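Local coordinates for secreted effector protein sseI (Salmonella enterica subsp. enterica serovar Typhimurium, PDB 4G29), which probably acts inside host cells as a secreted virulence factor whose catalytic domain belongs to the papain-like cysteine protease superfamily, at residues A[31-34]-A[35-39]; A[118-121]-A[122-126]; A[138-141]-A[142-145]. All blocks are in the same frame, centred on the assembly; numbering follows the deposited sequence.

Overall arrangement
The three contacts are local, each within or at the end of one helix. Interaction 2 reaches deepest, its buried Trp120 and Tyr124 facing the antiparallel sheet; interaction 1 is partly buried along helix 29-36 and its exit, while interaction 3 lies at the surface, where strand 132-138 gives way to helix 141-147. The chemistry follows: an aromatic pair with both polar ends used in interaction 2, a hydrogen bond between two side-chain amides across the helix end in interaction 1, and an asparagine N-cap in interaction 3. Centres lie about 21 to 22 Å apart without touching, and interactions 2 and 3 occupy opposite sides of the chain's centre.

Interaction 1: A[31-34]-A[35-39]; sequences INNK and IMNPV
Asn33 and Asn37 join their side-chain amides across the last turn of a helix. ND2 of Asn37 donates to OD1 of Asn33 at 3.2 Å in a fairly straight hydrogen bond. The acceptor lies close to the amide plane of Asn37, but the donor stands 37° above the carbonyl plane of Asn33, so no lone pair is met squarely; the two amide planes are turned 53° apart. CG of Asn33 is anti to its nitrogen (chi1 174°) and reaches toward the C-terminal end, where Asn37 can meet it.

Three i to i+4 backbone bonds accompany the pair, from Ile35 to Ile31, Met36 to Asn32 and Asn37 to Asn33; the last, N of Asn37 to O of Asn33 at 2.9 Å, is the most bent, as the helix ends. Asn37 is the first residue to leave helical phi/psi, and Pro38, lacking an N-H, instead brings CA to 3.0 Å from O of Lys34, a CA-H...O contact.

Apolar contact is confined to the flank, where CG2 of Ile31 meets CD1 of Ile35 at 3.7 Å. On the exposed side the selenomethionine Met36, bent at its last torsion, places CE 3.8 Å from ND2 of Asn32.

The isoleucine flank faces helix 18-26, with Ile31 on Leu25 and Ile35 on Leu22. NZ of Lys34, ending an extended chain, is hydrogen-bonded to OG of Ser44 of helix 42-55, and Pro38 packs on Ser97 and His99.

Interaction 2: A[118-121]-A[122-126]; sequences DEWV and CKYRM
One face of the Trp120 indole carries CE1 of Tyr124, 3.0 Å above its plane and offset toward the rim, and CZ2 of Trp120 in turn lies over one face of the tyrosine ring. CE1 of Tyr124 approaches NE1 of Trp120 to 3.3 Å. The planes are inclined at 38° and the centroid of the six-membered ring lies 4.6 Å from that of the tyrosine, an oblique pair. At the tyrosine's edge, in plane, sits O of Trp120, 3.6 Å from CD1 of Tyr124. The third flat group, the Arg125 guanidinium, receives CG1 of Val121 on one face, with NE 3.4 Å from that methyl; the two side chains lie alongside and point the same way.

A chi1 of -180° lays the indole of Trp120 beside its own carbonyl carbon, on the side of Tyr124. Backbone bonds at the same spacing support both pairs: N of Tyr124 to O of Trp120 spans 3.1 Å, N of Arg125 to O of Val121 2.9 Å. NE of Arg125 is held by the carbonyl of Val166.

NE1 of Trp120 and OH of Tyr124 both bond OD2 of Asp95, so the oblique pair presents two polar groups to one carboxylate oxygen. Asp95 lies with Cys42 and His80 in an arrangement consistent with the catalytic triad of papain-like enzymes, making these aromatics probable second-shell residues that position the aspartate.

Interaction 3: A[138-141]-A[142-145]; sequences FSNS and SIAA
OD1 of Asn140 gathers the first turn of the helix, taking two well-formed hydrogen bonds and a weak third. With chi1 at 176°, the amide points from the cap residue toward the first N-H groups, where N of Ile143 donates at 2.9 Å with an angle of 161°. OG of Ser142 donates at 2.6 Å, brought round by a chi1 of 71° that sets it between its own nitrogen and carbonyl carbon. Both donors lie in the carbonyl plane on lone pairs of OD1; N of Ser142 adds the weak bond. The asparagine carbonyl then accepts from N of Ala144 at 3.1 Å, opening the regular helical pattern.

Phe138, at the end of the strand, turns back onto this turn. CA of Ala144 stands over one ring face, 3.9 Å from the centroid, a CH-pi contact, while CG2 of Ile143 meets CD1 of Phe138 at 3.5 Å.

The N-cap thus gives the N-H of Ile143 a good acceptor, and that of Ser142 a weak one, where no preceding helical carbonyl is available, with the ring adding apolar cover. Gripped in its plane by two donors, the asparagine amide should be fixed in rotation at this strand-to-helix turn.

Interaction 1: A[31-34]-A[35-39]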
ATOM      1  N   ILE A  31       1.898  17.395   3.099  1.00 20.51           N
ATOM      2  CA  ILE A  31       2.001  16.184   2.236  1.00 19.18           C
ATOM      3  C   ILE A  31       3.364  16.117   1.522  1.00 18.33           C
ATOM      4  O   ILE A  31       3.973  15.042   1.460  1.00 20.49           O
ATOM      5  CB  ILE A  31       0.828  16.027   1.239  1.00 20.01           C
ATOM      6  CG1 ILE A  31      -0.511  15.925   2.004  1.00 21.11           C
ATOM      7  CG2 ILE A  31       1.096  14.851   0.250  1.00 20.44           C
ATOM      8  CD1 ILE A  31      -1.743  15.867   1.169  1.00 26.47           C
ATOM      9  N   ASN A  32       3.849  17.239   1.012  1.00 20.59           N
ATOM     10  CA  ASN A  32       5.154  17.297   0.412  1.00 21.40           C
ATOM     11  C   ASN A  32       6.241  16.781   1.372  1.00 21.28           C
ATOM     12  O   ASN A  32       7.080  15.984   0.970  1.00 21.44           O
ATOM     13  CB  ASN A  32       5.509  18.717  -0.024  1.00 22.71           C
ATOM     14  CG  ASN A  32       6.756  18.733  -0.841  1.00 26.97           C
ATOM     15  OD1 ASN A  32       6.897  17.956  -1.793  1.00 31.03           O
ATOM     16  ND2 ASN A  32       7.713  19.519  -0.416  1.00 32.37           N
ATOM     17  N   ASN A  33       6.187  17.198   2.627  1.00 22.63           N
ATOM     18  CA  ASN A  33       7.209  16.763   3.593  1.00 23.14           C
ATOM     19  C   ASN A  33       7.096  15.292   3.897  1.00 22.76           C
ATOM     20  O   ASN A  33       8.106  14.621   4.061  1.00 22.57           O
ATOM     21  CB  ASN A  33       7.187  17.509   4.884  1.00 26.56           C
ATOM     22  CG  ASN A  33       8.196  16.908   5.914  1.00 31.54           C
ATOM     23  OD1 ASN A  33       9.420  16.858   5.655  1.00 37.14           O
ATOM     24  ND2 ASN A  33       7.669  16.357   7.018  1.00 36.39           N
ATOM     25  N   LYS A  34       5.873  14.756   3.880  1.00 20.35           N
ATOM     26  CA  LYS A  34       5.690  13.347   4.171  1.00 19.93           C
ATOM     27  C   LYS A  34       6.109  12.477   2.970  1.00 19.60           C
ATOM     28  O   LYS A  34       6.595  11.373   3.128  1.00 20.08           O
ATOM     29  CB  LYS A  34       4.240  13.108   4.566  1.00 20.09           C
ATOM     30  CG  LYS A  34       3.931  13.613   5.973  1.00 23.11           C
ATOM     31  CD  LYS A  34       2.525  13.316   6.396  1.00 23.47           C
ATOM     32  CE  LYS A  34       2.271  13.912   7.794  1.00 26.60           C
ATOM     33  NZ  LYS A  34       0.943  13.488   8.416  1.00 32.79           N
ATOM     34  N   ILE A  35       5.961  12.984   1.757  1.00 19.52           N
ATOM     35  CA  ILE A  35       6.464  12.303   0.586  1.00 20.14           C
ATOM     36  C   ILE A  35       7.992  12.385   0.543  1.00 21.62           C
ATOM     37  O   ILE A  35       8.656  11.463   0.108  1.00 22.45           O
ATOM     38  CB  ILE A  35       5.783  12.824  -0.726  1.00 20.85           C
ATOM     39  CG1 ILE A  35       4.306  12.456  -0.704  1.00 19.04           C
ATOM     40  CG2 ILE A  35       6.473  12.267  -1.943  1.00 22.71           C
ATOM     41  CD1 ILE A  35       3.517  13.038  -1.920  1.00 20.15           C
HETATM   42  N   MSE A  36       8.559  13.503   0.951  1.00 20.64           N
HETATM   43  CA  MSE A  36      10.011  13.578   1.026  1.00 21.03           C
HETATM   44  C   MSE A  36      10.594  12.657   2.080  1.00 20.81           C
HETATM   45  O   MSE A  36      11.692  12.122   1.916  1.00 21.83           O
HETATM   46  CB  MSE A  36      10.454  15.034   1.295  1.00 21.93           C
HETATM   47  CG  MSE A  36      11.861  15.258   0.942  1.00 25.12           C
HETATM   48 SE   MSE A  36      12.473  17.078   1.137  1.00 31.14          SE
HETATM   49  CE  MSE A  36      11.036  17.877   0.164  1.00 33.22           C
ATOM     50  N   ASN A  37       9.847  12.486   3.176  1.00 19.67           N
ATOM     51  CA  ASN A  37      10.210  11.709   4.347  1.00 18.75           C
ATOM     52  C   ASN A  37       9.119  10.739   4.762  1.00 19.08           C
ATOM     53  O   ASN A  37       8.467  10.947   5.777  1.00 20.55           O
ATOM     54  CB  ASN A  37      10.580  12.638   5.500  1.00 19.14           C
ATOM     55  CG  ASN A  37      11.862  13.449   5.202  1.00 20.81           C
ATOM     56  OD1 ASN A  37      12.951  12.890   5.124  1.00 20.59           O
ATOM     57  ND2 ASN A  37      11.701  14.756   4.974  1.00 21.82           N
ATOM     58  N   PRO A  38       8.987   9.635   4.004  1.00 20.38           N
ATOM     59  CA  PRO A  38       7.800   8.762   4.086  1.00 21.91           C
ATOM     60  C   PRO A  38       7.831   7.777   5.228  1.00 22.52           C
ATOM     61  O   PRO A  38       6.793   7.191   5.513  1.00 24.69           O
ATOM     62  CB  PRO A  38       7.866   8.007   2.756  1.00 22.20           C
ATOM     63  CG  PRO A  38       9.256   8.002   2.387  1.00 23.48           C
ATOM     64  CD  PRO A  38       9.750   9.342   2.791  1.00 21.26           C
ATOM     65  N   VAL A  39       8.975   7.532   5.876  1.00 24.17           N
ATOM     66  CA  VAL A  39       9.020   6.484   6.877  1.00 26.38           C
ATOM     67  C   VAL A  39       8.107   6.859   8.054  1.00 29.83           C
ATOM     68  O   VAL A  39       8.176   7.944   8.590  1.00 31.12           O
ATOM     69  CB  VAL A  39      10.457   6.140   7.380  1.00 27.16           C
ATOM     70  CG1 VAL A  39      10.370   5.234   8.628  1.00 30.26           C
ATOM     71  CG2 VAL A  39      11.217   5.497   6.253  1.00 27.91           C
TER

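Interaction 2: A[118-121]-A[122-126]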
ATOM      1  N   ASP A 118      -3.866  -3.250 -10.945  1.00 26.70           N
ATOM      2  CA  ASP A 118      -3.075  -4.338 -11.462  1.00 27.25           C
ATOM      3  C   ASP A 118      -1.610  -3.920 -11.563  1.00 26.35           C
ATOM      4  O   ASP A 118      -0.730  -4.769 -11.355  1.00 27.08           O
ATOM      5  CB  ASP A 118      -3.572  -4.793 -12.834  1.00 29.52           C
ATOM      6  CG  ASP A 118      -4.861  -5.614 -12.763  1.00 32.87           C
ATOM      7  OD1 ASP A 118      -5.372  -5.956 -11.679  1.00 34.50           O
ATOM      8  OD2 ASP A 118      -5.374  -5.935 -13.828  1.00 37.38           O
ATOM      9  N   GLU A 119      -1.352  -2.647 -11.911  1.00 24.92           N
ATOM     10  CA  GLU A 119       0.016  -2.167 -12.027  1.00 24.93           C
ATOM     11  C   GLU A 119       0.653  -2.129 -10.661  1.00 23.90           C
ATOM     12  O   GLU A 119       1.841  -2.430 -10.521  1.00 24.44           O
ATOM     13  CB  GLU A 119       0.079  -0.800 -12.693  1.00 25.31           C
ATOM     14  CG  GLU A 119      -0.256  -0.782 -14.133  1.00 28.45           C
ATOM     15  CD  GLU A 119      -0.514   0.601 -14.695  1.00 31.05           C
ATOM     16  OE1 GLU A 119      -0.919   1.530 -13.971  1.00 26.84           O
ATOM     17  OE2 GLU A 119      -0.338   0.746 -15.930  1.00 34.75           O
ATOM     18  N   TRP A 120      -0.143  -1.776  -9.636  1.00 21.86           N
ATOM     19  CA  TRP A 120       0.341  -1.690  -8.258  1.00 21.95           C
ATOM     20  C   TRP A 120       0.816  -3.093  -7.786  1.00 22.07           C
ATOM     21  O   TRP A 120       1.924  -3.282  -7.269  1.00 22.38           O
ATOM     22  CB  TRP A 120      -0.728  -1.106  -7.362  1.00 20.20           C
ATOM     23  CG  TRP A 120      -0.341  -0.950  -5.885  1.00 17.72           C
ATOM     24  CD1 TRP A 120       0.287   0.117  -5.321  1.00 19.08           C
ATOM     25  CD2 TRP A 120      -0.520  -1.915  -4.848  1.00 19.52           C
ATOM     26  NE1 TRP A 120       0.505  -0.102  -3.994  1.00 18.70           N
ATOM     27  CE2 TRP A 120      -0.004  -1.350  -3.666  1.00 15.85           C
ATOM     28  CE3 TRP A 120      -1.100  -3.196  -4.782  1.00 20.23           C
ATOM     29  CZ2 TRP A 120      -0.036  -1.987  -2.492  1.00 18.82           C
ATOM     30  CZ3 TRP A 120      -1.103  -3.847  -3.573  1.00 19.86           C
ATOM     31  CH2 TRP A 120      -0.584  -3.241  -2.441  1.00 22.16           C
ATOM     32  N   VAL A 121       0.009  -4.110  -8.051  1.00 22.76           N
ATOM     33  CA  VAL A 121       0.378  -5.454  -7.666  1.00 23.30           C
ATOM     34  C   VAL A 121       1.675  -5.894  -8.362  1.00 24.26           C
ATOM     35  O   VAL A 121       2.543  -6.530  -7.765  1.00 23.54           O
ATOM     36  CB  VAL A 121      -0.751  -6.430  -8.011  1.00 24.59           C
ATOM     37  CG1 VAL A 121      -0.231  -7.874  -7.867  1.00 26.12           C
ATOM     38  CG2 VAL A 121      -1.902  -6.213  -7.125  1.00 24.18           C
ATOM     39  N   CYS A 122       1.770  -5.545  -9.650  1.00 26.10           N
ATOM     40  CA  CYS A 122       2.916  -5.818 -10.479  1.00 28.94           C
ATOM     41  C   CYS A 122       4.149  -5.174  -9.914  1.00 28.09           C
ATOM     42  O   CYS A 122       5.187  -5.828  -9.802  1.00 28.84           O
ATOM     43  CB  CYS A 122       2.640  -5.346 -11.903  1.00 30.64           C
ATOM     44  SG  CYS A 122       1.541  -6.545 -12.755  1.00 41.70           S
ATOM     45  N   LYS A 123       4.012  -3.926  -9.481  1.00 25.54           N
ATOM     46  CA  LYS A 123       5.143  -3.179  -8.919  1.00 25.70           C
ATOM     47  C   LYS A 123       5.701  -3.856  -7.643  1.00 25.04           C
ATOM     48  O   LYS A 123       6.924  -4.036  -7.499  1.00 26.82           O
ATOM     49  CB  LYS A 123       4.747  -1.740  -8.596  1.00 25.04           C
ATOM     50  CG  LYS A 123       5.939  -0.814  -8.344  1.00 27.01           C
ATOM     51  CD  LYS A 123       6.644  -0.439  -9.626  1.00 28.96           C
ATOM     52  CE  LYS A 123       7.813   0.482  -9.403  1.00 31.80           C
ATOM     53  NZ  LYS A 123       8.574   0.812 -10.674  1.00 35.03           N
ATOM     54  N   TYR A 124       4.817  -4.265  -6.740  1.00 22.70           N
ATOM     55  CA  TYR A 124       5.208  -4.934  -5.509  1.00 22.75           C
ATOM     56  C   TYR A 124       5.794  -6.297  -5.793  1.00 24.22           C
ATOM     57  O   TYR A 124       6.804  -6.648  -5.221  1.00 26.36           O
ATOM     58  CB  TYR A 124       4.053  -4.986  -4.484  1.00 21.60           C
ATOM     59  CG  TYR A 124       3.988  -3.750  -3.625  1.00 19.95           C
ATOM     60  CD1 TYR A 124       3.523  -2.545  -4.132  1.00 19.87           C
ATOM     61  CD2 TYR A 124       4.450  -3.795  -2.313  1.00 23.55           C
ATOM     62  CE1 TYR A 124       3.474  -1.394  -3.336  1.00 20.78           C
ATOM     63  CE2 TYR A 124       4.449  -2.631  -1.508  1.00 21.92           C
ATOM     64  CZ  TYR A 124       3.920  -1.453  -2.039  1.00 20.18           C
ATOM     65  OH  TYR A 124       3.900  -0.316  -1.237  1.00 21.75           O
ATOM     66  N   ARG A 125       5.215  -7.021  -6.743  1.00 29.98           N
ATOM     67  CA  ARG A 125       5.817  -8.297  -7.151  1.00 29.34           C
ATOM     68  C   ARG A 125       7.231  -8.183  -7.701  1.00 31.72           C
ATOM     69  O   ARG A 125       8.072  -9.027  -7.387  1.00 34.45           O
ATOM     70  CB  ARG A 125       4.925  -9.001  -8.150  1.00 30.87           C
ATOM     71  CG  ARG A 125       3.651  -9.495  -7.537  1.00 26.64           C
ATOM     72  CD  ARG A 125       2.861 -10.304  -8.562  1.00 30.20           C
ATOM     73  NE  ARG A 125       1.593 -10.796  -8.033  1.00 30.90           N
ATOM     74  CZ  ARG A 125       0.545 -11.186  -8.766  1.00 38.17           C
ATOM     75  NH1 ARG A 125       0.560 -11.131 -10.105  1.00 44.78           N
ATOM     76  NH2 ARG A 125      -0.567 -11.586  -8.153  1.00 42.54           N
HETATM   77  N   MSE A 126       7.512  -7.161  -8.493  1.00 33.77           N
HETATM   78  CA  MSE A 126       8.850  -7.032  -9.083  1.00 38.24           C
HETATM   79  C   MSE A 126       9.834  -6.487  -8.042  1.00 35.84           C
HETATM   80  O   MSE A 126      11.035  -6.571  -8.242  1.00 37.82           O
HETATM   81  CB  MSE A 126       8.831  -6.199 -10.377  1.00 43.12           C
HETATM   82  CG  MSE A 126       8.388  -4.751 -10.246  1.00 50.42           C
HETATM   83 SE   MSE A 126       8.118  -3.696 -11.936  1.00 73.57          SE
HETATM   84  CE  MSE A 126       9.994  -3.129 -12.262  1.00 71.94           C
TER

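Interaction 3: A[138-141]-A[142-145]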
ATOM      1  N   PHE A 138     -10.572  -2.181   3.234  1.00 19.47           N
ATOM      2  CA  PHE A 138     -11.540  -1.835   4.275  1.00 20.62           C
ATOM      3  C   PHE A 138     -12.248  -0.557   3.892  1.00 22.50           C
ATOM      4  O   PHE A 138     -11.710   0.294   3.174  1.00 21.71           O
ATOM      5  CB  PHE A 138     -10.820  -1.620   5.614  1.00 20.87           C
ATOM      6  CG  PHE A 138     -10.101  -2.802   6.105  1.00 20.24           C
ATOM      7  CD1 PHE A 138     -10.739  -3.697   6.937  1.00 24.21           C
ATOM      8  CD2 PHE A 138      -8.749  -3.024   5.811  1.00 16.50           C
ATOM      9  CE1 PHE A 138     -10.077  -4.811   7.423  1.00 24.56           C
ATOM     10  CE2 PHE A 138      -8.102  -4.152   6.355  1.00 17.84           C
ATOM     11  CZ  PHE A 138      -8.759  -5.012   7.115  1.00 19.42           C
ATOM     12  N   SER A 139     -13.460  -0.380   4.404  1.00 22.94           N
ATOM     13  CA  SER A 139     -14.196   0.847   4.131  1.00 24.97           C
ATOM     14  C   SER A 139     -13.760   1.963   5.076  1.00 24.81           C
ATOM     15  O   SER A 139     -14.039   3.129   4.818  1.00 26.59           O
ATOM     16  CB  SER A 139     -15.705   0.573   4.258  1.00 27.45           C
ATOM     17  OG  SER A 139     -15.968   0.333   5.632  1.00 33.30           O
ATOM     18  N   ASN A 140     -13.057   1.642   6.166  1.00 23.29           N
ATOM     19  CA  ASN A 140     -12.748   2.628   7.199  1.00 25.03           C
ATOM     20  C   ASN A 140     -11.260   2.570   7.538  1.00 23.69           C
ATOM     21  O   ASN A 140     -10.720   1.468   7.680  1.00 22.68           O
ATOM     22  CB  ASN A 140     -13.626   2.343   8.432  1.00 27.08           C
ATOM     23  CG  ASN A 140     -13.310   3.248   9.599  1.00 31.43           C
ATOM     24  OD1 ASN A 140     -12.317   3.058  10.296  1.00 35.84           O
ATOM     25  ND2 ASN A 140     -14.161   4.263   9.820  1.00 42.05           N
ATOM     26  N   SER A 141     -10.606   3.743   7.619  1.00 23.42           N
ATOM     27  CA  SER A 141      -9.165   3.783   7.773  1.00 22.36           C
ATOM     28  C   SER A 141      -8.712   3.312   9.179  1.00 22.99           C
ATOM     29  O   SER A 141      -7.637   2.715   9.330  1.00 21.19           O
ATOM     30  CB  SER A 141      -8.594   5.153   7.499  1.00 23.19           C
ATOM     31  OG  SER A 141      -9.020   6.101   8.465  1.00 22.58           O
ATOM     32  N   SER A 142      -9.526   3.561  10.194  1.00 24.47           N
ATOM     33  CA  SER A 142      -9.141   3.106  11.523  1.00 25.08           C
ATOM     34  C   SER A 142      -9.302   1.564  11.652  1.00 24.42           C
ATOM     35  O   SER A 142      -8.527   0.915  12.340  1.00 23.86           O
ATOM     36  CB  SER A 142      -9.900   3.862  12.612  1.00 28.37           C
ATOM     37  OG  SER A 142     -11.236   3.481  12.623  1.00 34.59           O
ATOM     38  N   ILE A 143     -10.310   1.015  10.999  1.00 23.83           N
ATOM     39  CA  ILE A 143     -10.431  -0.460  10.897  1.00 24.58           C
ATOM     40  C   ILE A 143      -9.216  -1.098  10.225  1.00 23.04           C
ATOM     41  O   ILE A 143      -8.663  -2.093  10.725  1.00 20.99           O
ATOM     42  CB  ILE A 143     -11.738  -0.834  10.202  1.00 25.73           C
ATOM     43  CG1 ILE A 143     -12.900  -0.281  11.008  1.00 30.52           C
ATOM     44  CG2 ILE A 143     -11.845  -2.323  10.006  1.00 28.08           C
ATOM     45  CD1 ILE A 143     -13.064  -0.815  12.417  1.00 32.90           C
ATOM     46  N   ALA A 144      -8.783  -0.491   9.120  1.00 20.38           N
ATOM     47  CA  ALA A 144      -7.611  -0.927   8.374  1.00 18.44           C
ATOM     48  C   ALA A 144      -6.393  -0.906   9.327  1.00 18.99           C
ATOM     49  O   ALA A 144      -5.661  -1.880   9.427  1.00 18.91           O
ATOM     50  CB  ALA A 144      -7.397  -0.042   7.124  1.00 18.64           C
ATOM     51  N   ALA A 145      -6.213   0.205  10.038  1.00 19.35           N
ATOM     52  CA  ALA A 145      -5.047   0.389  10.882  1.00 19.47           C
ATOM     53  C   ALA A 145      -5.016  -0.660  12.009  1.00 21.25           C
ATOM     54  O   ALA A 145      -3.953  -1.182  12.383  1.00 19.92           O
ATOM     55  CB  ALA A 145      -5.070   1.823  11.444  1.00 19.82           C
TER